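PDB 3T33: LanC-like protein GCR2 from Arabidopsis thaliana, which binds zinc as a member of the LanC-like family and may play a role in abscisic acid signalling. Local coordinates for residues Ala291-Gln303 / Gly338-Thr350. Residues are numbered along the deposited sequence; the frame is centred on the assembly and turned at random.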
ATOM      1  N   ALA A 291      -4.699  -1.280  12.607  1.00 32.50           N
ATOM      2  CA  ALA A 291      -5.926  -0.923  11.877  1.00 30.99           C
ATOM      3  C   ALA A 291      -5.779  -0.620  10.357  1.00 29.32           C
ATOM      4  O   ALA A 291      -6.583  -1.080   9.586  1.00 29.90           O
ATOM      5  CB  ALA A 291      -6.510   0.296  12.574  1.00 31.33           C
ATOM      6  N   PRO A 292      -4.765   0.171   9.930  1.00 28.71           N
ATOM      7  CA  PRO A 292      -4.679   0.601   8.521  1.00 28.70           C
ATOM      8  C   PRO A 292      -4.550  -0.572   7.570  1.00 29.47           C
ATOM      9  O   PRO A 292      -5.382  -0.728   6.648  1.00 30.57           O
ATOM     10  CB  PRO A 292      -3.445   1.509   8.498  1.00 28.07           C
ATOM     11  CG  PRO A 292      -3.444   2.098   9.924  1.00 28.28           C
ATOM     12  CD  PRO A 292      -3.820   0.929  10.768  1.00 28.34           C
ATOM     13  N   GLY A 293      -3.619  -1.467   7.834  1.00 28.81           N
ATOM     14  CA  GLY A 293      -3.423  -2.587   6.902  1.00 29.02           C
ATOM     15  C   GLY A 293      -4.617  -3.493   6.917  1.00 29.14           C
ATOM     16  O   GLY A 293      -5.068  -4.002   5.870  1.00 30.78           O
ATOM     17  N   VAL A 294      -5.184  -3.678   8.097  1.00 29.28           N
ATOM     18  CA  VAL A 294      -6.318  -4.581   8.235  1.00 28.29           C
ATOM     19  C   VAL A 294      -7.527  -3.940   7.556  1.00 28.42           C
ATOM     20  O   VAL A 294      -8.269  -4.602   6.779  1.00 28.55           O
ATOM     21  CB  VAL A 294      -6.568  -4.841   9.723  1.00 29.68           C
ATOM     22  CG1 VAL A 294      -7.908  -5.580   9.928  1.00 29.88           C
ATOM     23  CG2 VAL A 294      -5.366  -5.586  10.331  1.00 27.04           C
ATOM     24  N   ALA A 295      -7.729  -2.642   7.781  1.00 28.71           N
ATOM     25  CA  ALA A 295      -8.877  -1.971   7.088  1.00 29.64           C
ATOM     26  C   ALA A 295      -8.866  -2.186   5.576  1.00 30.80           C
ATOM     27  O   ALA A 295      -9.866  -2.535   4.953  1.00 32.98           O
ATOM     28  CB  ALA A 295      -8.870  -0.527   7.401  1.00 29.87           C
ATOM     29  N   LEU A 296      -7.703  -2.016   4.965  1.00 32.62           N
ATOM     30  CA  LEU A 296      -7.533  -2.272   3.537  1.00 32.05           C
ATOM     31  C   LEU A 296      -7.960  -3.684   3.148  1.00 31.26           C
ATOM     32  O   LEU A 296      -8.544  -3.935   2.081  1.00 32.32           O
ATOM     33  CB  LEU A 296      -6.071  -2.033   3.211  1.00 31.85           C
ATOM     34  CG  LEU A 296      -5.572  -0.796   2.468  1.00 35.77           C
ATOM     35  CD1 LEU A 296      -6.361   0.512   2.705  1.00 26.44           C
ATOM     36  CD2 LEU A 296      -3.967  -0.596   2.490  1.00 28.88           C
ATOM     37  N   THR A 297      -7.692  -4.641   4.022  1.00 31.61           N
ATOM     38  CA  THR A 297      -8.077  -6.024   3.755  1.00 30.17           C
ATOM     39  C   THR A 297      -9.575  -6.210   3.919  1.00 30.22           C
ATOM     40  O   THR A 297     -10.202  -6.914   3.141  1.00 30.31           O
ATOM     41  CB  THR A 297      -7.359  -6.979   4.706  1.00 30.12           C
ATOM     42  OG1 THR A 297      -5.964  -6.659   4.724  1.00 32.78           O
ATOM     43  CG2 THR A 297      -7.546  -8.401   4.282  1.00 26.55           C
ATOM     44  N   LEU A 298     -10.161  -5.624   4.949  1.00 30.86           N
ATOM     45  CA  LEU A 298     -11.638  -5.733   5.116  1.00 31.61           C
ATOM     46  C   LEU A 298     -12.349  -5.016   3.950  1.00 31.35           C
ATOM     47  O   LEU A 298     -13.349  -5.488   3.430  1.00 32.04           O
ATOM     48  CB  LEU A 298     -12.072  -5.181   6.463  1.00 31.83           C
ATOM     49  CG  LEU A 298     -11.545  -6.087   7.587  1.00 34.18           C
ATOM     50  CD1 LEU A 298     -11.835  -5.458   8.896  1.00 35.60           C
ATOM     51  CD2 LEU A 298     -12.241  -7.467   7.466  1.00 35.51           C
ATOM     52  N   VAL A 299     -11.790  -3.916   3.474  1.00 30.62           N
ATOM     53  CA  VAL A 299     -12.433  -3.258   2.321  1.00 29.80           C
ATOM     54  C   VAL A 299     -12.530  -4.231   1.206  1.00 29.92           C
ATOM     55  O   VAL A 299     -13.608  -4.338   0.580  1.00 30.81           O
ATOM     56  CB  VAL A 299     -11.722  -1.945   1.849  1.00 29.18           C
ATOM     57  CG1 VAL A 299     -12.106  -1.588   0.382  1.00 27.66           C
ATOM     58  CG2 VAL A 299     -12.061  -0.818   2.776  1.00 27.64           C
ATOM     59  N   LYS A 300     -11.430  -4.958   0.955  1.00 30.35           N
ATOM     60  CA  LYS A 300     -11.414  -5.991  -0.107  1.00 30.29           C
ATOM     61  C   LYS A 300     -12.392  -7.135   0.234  1.00 31.11           C
ATOM     62  O   LYS A 300     -13.177  -7.578  -0.593  1.00 30.82           O
ATOM     63  CB  LYS A 300      -9.984  -6.526  -0.338  1.00 29.64           C
ATOM     64  CG  LYS A 300      -9.902  -7.691  -1.260  1.00 30.02           C
ATOM     65  CD  LYS A 300     -10.205  -7.304  -2.674  1.00 27.56           C
ATOM     66  CE  LYS A 300     -10.116  -8.483  -3.535  1.00 30.00           C
ATOM     67  NZ  LYS A 300     -10.708  -8.234  -4.904  1.00 29.47           N
ATOM     68  N   ALA A 301     -12.367  -7.610   1.456  1.00 33.06           N
ATOM     69  CA  ALA A 301     -13.392  -8.623   1.835  1.00 35.36           C
ATOM     70  C   ALA A 301     -14.775  -8.058   1.503  1.00 36.57           C
ATOM     71  O   ALA A 301     -15.587  -8.707   0.826  1.00 38.33           O
ATOM     72  CB  ALA A 301     -13.285  -8.958   3.289  1.00 34.15           C
ATOM     73  N   ALA A 302     -15.021  -6.818   1.911  1.00 37.52           N
ATOM     74  CA  ALA A 302     -16.318  -6.219   1.680  1.00 39.92           C
ATOM     75  C   ALA A 302     -16.714  -6.221   0.233  1.00 41.16           C
ATOM     76  O   ALA A 302     -17.862  -6.503  -0.062  1.00 41.66           O
ATOM     77  CB  ALA A 302     -16.365  -4.805   2.225  1.00 39.54           C
ATOM     78  N   GLN A 303     -15.787  -5.880  -0.675  1.00 43.54           N
ATOM     79  CA  GLN A 303     -16.085  -5.834  -2.136  1.00 44.87           C
ATOM     80  C   GLN A 303     -16.373  -7.212  -2.728  1.00 45.37           C
ATOM     81  O   GLN A 303     -17.161  -7.346  -3.656  1.00 45.37           O
ATOM     82  CB  GLN A 303     -14.940  -5.194  -2.951  1.00 44.63           C
ATOM     83  CG  GLN A 303     -15.013  -3.672  -3.178  1.00 50.25           C
ATOM     84  CD  GLN A 303     -13.640  -3.033  -3.582  1.00 57.99           C
ATOM     85  OE1 GLN A 303     -12.615  -3.740  -3.713  1.00 58.71           O
ATOM     86  NE2 GLN A 303     -13.620  -1.687  -3.751  1.00 56.56           N
ATOM     87  N   GLY A 338       0.668   6.541   4.025  1.00 29.65           N
ATOM     88  CA  GLY A 338       0.151   5.171   3.910  1.00 28.86           C
ATOM     89  C   GLY A 338      -1.233   5.086   4.511  1.00 30.20           C
ATOM     90  O   GLY A 338      -2.126   4.472   3.913  1.00 29.11           O
ATOM     91  N   ASN A 339      -1.428   5.707   5.684  1.00 30.12           N
ATOM     92  CA  ASN A 339      -2.783   5.730   6.278  1.00 32.22           C
ATOM     93  C   ASN A 339      -3.867   6.487   5.436  1.00 32.45           C
ATOM     94  O   ASN A 339      -5.043   6.127   5.463  1.00 33.33           O
ATOM     95  CB  ASN A 339      -2.722   6.188   7.716  1.00 32.17           C
ATOM     96  CG  ASN A 339      -1.891   5.238   8.582  1.00 32.88           C
ATOM     97  OD1 ASN A 339      -1.656   5.501   9.726  1.00 40.86           O
ATOM     98  ND2 ASN A 339      -1.409   4.186   8.016  1.00 30.71           N
ATOM     99  N   THR A 340      -3.453   7.451   4.618  1.00 29.77           N
ATOM    100  CA  THR A 340      -4.364   8.068   3.682  1.00 28.84           C
ATOM    101  C   THR A 340      -5.160   7.067   2.847  1.00 27.99           C
ATOM    102  O   THR A 340      -6.367   7.267   2.602  1.00 27.35           O
ATOM    103  CB  THR A 340      -3.563   9.017   2.724  1.00 29.42           C
ATOM    104  OG1 THR A 340      -2.977   9.999   3.549  1.00 25.79           O
ATOM    105  CG2 THR A 340      -4.471   9.711   1.737  1.00 24.33           C
ATOM    106  N   TYR A 341      -4.501   5.990   2.428  1.00 28.08           N
ATOM    107  CA  TYR A 341      -5.115   4.971   1.570  1.00 26.32           C
ATOM    108  C   TYR A 341      -6.257   4.299   2.250  1.00 27.35           C
ATOM    109  O   TYR A 341      -7.203   3.794   1.592  1.00 28.05           O
ATOM    110  CB  TYR A 341      -4.085   3.919   1.107  1.00 27.14           C
ATOM    111  CG  TYR A 341      -3.264   4.369  -0.118  1.00 23.28           C
ATOM    112  CD1 TYR A 341      -3.785   4.294  -1.406  1.00 18.25           C
ATOM    113  CD2 TYR A 341      -1.994   4.905   0.037  1.00 22.07           C
ATOM    114  CE1 TYR A 341      -3.029   4.754  -2.516  1.00 23.58           C
ATOM    115  CE2 TYR A 341      -1.252   5.371  -1.064  1.00 22.80           C
ATOM    116  CZ  TYR A 341      -1.752   5.261  -2.322  1.00 21.06           C
ATOM    117  OH  TYR A 341      -1.003   5.682  -3.420  1.00 26.73           O
ATOM    118  N   VAL A 342      -6.228   4.265   3.565  1.00 27.63           N
ATOM    119  CA  VAL A 342      -7.440   3.753   4.231  1.00 29.10           C
ATOM    120  C   VAL A 342      -8.692   4.541   3.788  1.00 28.85           C
ATOM    121  O   VAL A 342      -9.702   3.945   3.369  1.00 29.21           O
ATOM    122  CB  VAL A 342      -7.312   3.793   5.782  1.00 29.68           C
ATOM    123  CG1 VAL A 342      -8.590   3.340   6.395  1.00 30.25           C
ATOM    124  CG2 VAL A 342      -6.218   2.844   6.244  1.00 29.26           C
ATOM    125  N   PHE A 343      -8.623   5.872   3.828  1.00 28.39           N
ATOM    126  CA  PHE A 343      -9.790   6.666   3.411  1.00 28.73           C
ATOM    127  C   PHE A 343     -10.149   6.546   1.961  1.00 27.60           C
ATOM    128  O   PHE A 343     -11.298   6.404   1.623  1.00 29.30           O
ATOM    129  CB  PHE A 343      -9.613   8.114   3.886  1.00 29.14           C
ATOM    130  CG  PHE A 343      -9.202   8.186   5.325  1.00 27.23           C
ATOM    131  CD1 PHE A 343      -9.952   7.509   6.287  1.00 26.61           C
ATOM    132  CD2 PHE A 343      -8.053   8.864   5.712  1.00 25.55           C
ATOM    133  CE1 PHE A 343      -9.605   7.577   7.629  1.00 27.04           C
ATOM    134  CE2 PHE A 343      -7.686   8.943   7.031  1.00 27.81           C
ATOM    135  CZ  PHE A 343      -8.437   8.275   8.007  1.00 26.07           C
ATOM    136  N   LEU A 344      -9.148   6.580   1.100  1.00 29.12           N
ATOM    137  CA  LEU A 344      -9.288   6.265  -0.319  1.00 28.87           C
ATOM    138  C   LEU A 344      -9.908   4.916  -0.534  1.00 28.62           C
ATOM    139  O   LEU A 344     -10.735   4.758  -1.429  1.00 30.95           O
ATOM    140  CB  LEU A 344      -7.933   6.256  -1.010  1.00 28.18           C
ATOM    141  CG  LEU A 344      -7.368   7.660  -1.033  1.00 27.38           C
ATOM    142  CD1 LEU A 344      -5.931   7.618  -1.640  1.00 26.93           C
ATOM    143  CD2 LEU A 344      -8.258   8.647  -1.817  1.00 20.26           C
ATOM    144  N   SER A 345      -9.561   3.949   0.280  1.00 26.95           N
ATOM    145  CA  SER A 345     -10.135   2.632   0.078  1.00 28.25           C
ATOM    146  C   SER A 345     -11.627   2.607   0.438  1.00 28.59           C
ATOM    147  O   SER A 345     -12.422   1.922  -0.199  1.00 27.94           O
ATOM    148  CB  SER A 345      -9.382   1.557   0.916  1.00 28.13           C
ATOM    149  OG  SER A 345      -9.537   0.250   0.305  1.00 33.64           O
ATOM    150  N   LEU A 346     -11.985   3.348   1.485  1.00 29.45           N
ATOM    151  CA  LEU A 346     -13.370   3.360   2.004  1.00 31.47           C
ATOM    152  C   LEU A 346     -14.241   4.155   0.998  1.00 30.87           C
ATOM    153  O   LEU A 346     -15.366   3.752   0.636  1.00 30.76           O
ATOM    154  CB  LEU A 346     -13.384   3.981   3.411  1.00 31.88           C
ATOM    155  CG  LEU A 346     -12.910   2.969   4.457  1.00 31.79           C
ATOM    156  CD1 LEU A 346     -12.508   3.647   5.734  1.00 30.79           C
ATOM    157  CD2 LEU A 346     -14.039   1.980   4.689  1.00 29.70           C
ATOM    158  N   TYR A 347     -13.612   5.171   0.431  1.00 29.96           N
ATOM    159  CA  TYR A 347     -14.228   5.974  -0.607  1.00 30.35           C
ATOM    160  C   TYR A 347     -14.455   5.188  -1.865  1.00 30.75           C
ATOM    161  O   TYR A 347     -15.539   5.243  -2.412  1.00 30.79           O
ATOM    162  CB  TYR A 347     -13.368   7.220  -0.908  1.00 29.59           C
ATOM    163  CG  TYR A 347     -13.924   8.106  -1.999  1.00 31.45           C
ATOM    164  CD1 TYR A 347     -15.233   8.688  -1.900  1.00 28.26           C
ATOM    165  CD2 TYR A 347     -13.165   8.385  -3.143  1.00 29.31           C
ATOM    166  CE1 TYR A 347     -15.719   9.528  -2.923  1.00 29.94           C
ATOM    167  CE2 TYR A 347     -13.653   9.245  -4.158  1.00 28.94           C
ATOM    168  CZ  TYR A 347     -14.925   9.803  -4.023  1.00 32.08           C
ATOM    169  OH  TYR A 347     -15.389  10.604  -5.030  1.00 31.99           O
ATOM    170  N   ARG A 348     -13.459   4.432  -2.332  1.00 30.70           N
ATOM    171  CA  ARG A 348     -13.710   3.538  -3.444  1.00 30.23           C
ATOM    172  C   ARG A 348     -14.879   2.598  -3.169  1.00 30.51           C
ATOM    173  O   ARG A 348     -15.683   2.360  -4.060  1.00 30.43           O
ATOM    174  CB  ARG A 348     -12.498   2.693  -3.788  1.00 31.56           C
ATOM    175  CG  ARG A 348     -11.222   3.443  -4.246  1.00 33.13           C
ATOM    176  CD  ARG A 348     -10.246   2.454  -4.979  1.00 35.97           C
ATOM    177  NE  ARG A 348      -9.649   1.558  -3.998  1.00 39.09           N
ATOM    178  CZ  ARG A 348      -9.838   0.256  -3.981  1.00 41.03           C
ATOM    179  NH1 ARG A 348     -10.538  -0.339  -4.927  1.00 42.04           N
ATOM    180  NH2 ARG A 348      -9.287  -0.454  -3.015  1.00 48.44           N
ATOM    181  N   LEU A 349     -14.961   2.062  -1.956  1.00 30.00           N
ATOM    182  CA  LEU A 349     -15.986   1.074  -1.628  1.00 31.10           C
ATOM    183  C   LEU A 349     -17.412   1.716  -1.465  1.00 32.29           C
ATOM    184  O   LEU A 349     -18.362   1.148  -1.939  1.00 32.40           O
ATOM    185  CB  LEU A 349     -15.612   0.354  -0.346  1.00 28.96           C
ATOM    186  CG  LEU A 349     -16.669  -0.562   0.230  1.00 28.93           C
ATOM    187  CD1 LEU A 349     -16.790  -1.844  -0.606  1.00 27.11           C
ATOM    188  CD2 LEU A 349     -16.423  -0.879   1.715  1.00 23.72           C
ATOM    189  N   THR A 350     -17.530   2.892  -0.805  1.00 33.33           N
ATOM    190  CA  THR A 350     -18.845   3.458  -0.449  1.00 33.32           C
ATOM    191  C   THR A 350     -19.342   4.593  -1.361  1.00 34.87           C
ATOM    192  O   THR A 350     -20.568   4.893  -1.399  1.00 34.40           O
ATOM    193  CB  THR A 350     -18.852   3.957   0.992  1.00 33.31           C
ATOM    194  OG1 THR A 350     -17.844   4.958   1.168  1.00 32.13           O
ATOM    195  CG2 THR A 350     -18.532   2.818   1.960  1.00 33.95           C
TER
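From Pro292 beside Asn339 to Val299 beside Leu346, helices 291-303 and 338-350 run in the same direction, inclined by 25°, with axes 9.0 Å apart at closest. They are neighbouring inner helices of the alpha/alpha toroid of the LanC fold, and the pair illustrates how inner helices of such a barrel join through small and branched apolar side chains. Helix 308-324, which packs against Ala295 and Leu298, lies between them in sequence and returns the chain, which is how two consecutive inner helices come to point the same way.

At the N-terminal end Val342 lies against the first turn of its neighbour. Its CG1, anti to the backbone N (chi1 177°), reaches Ala295 CB, while CG2 comes within 3.5 Å of Pro292 CA. The Pro292 ring packs against the end of the Asn339 side chain, and this end of the interface is near the metal site: the Asn339 side chain lies about 9 Å from the zinc ion held by Cys288, Cys333 and His334.

Midway, Leu296 CD1 is wedged over the backbone of the other helix, 3.6 Å from Tyr341 O and 3.7 Å from Ser345 CB. Val299 straddles the next turn: CG1 packs on Ser345 OG and Leu349 CB, and CG2 lies 3.9 Å from Leu346 CD2. The buried Ser345 hydroxyl, though pressed against a valine, has its polar partner in Glu414, whose carboxylate also forms a salt bridge with Arg348 NH2 and so ties the C-terminal tail to this helix.

Toward the C-terminal end Leu349 spreads its two methyls over Ala302, with CD2 4.0 Å from Ala302 CB. The Gln303 chain runs alongside Leu349 with the reverse sense, and its CG lies 3.6 Å from Leu349 CD1.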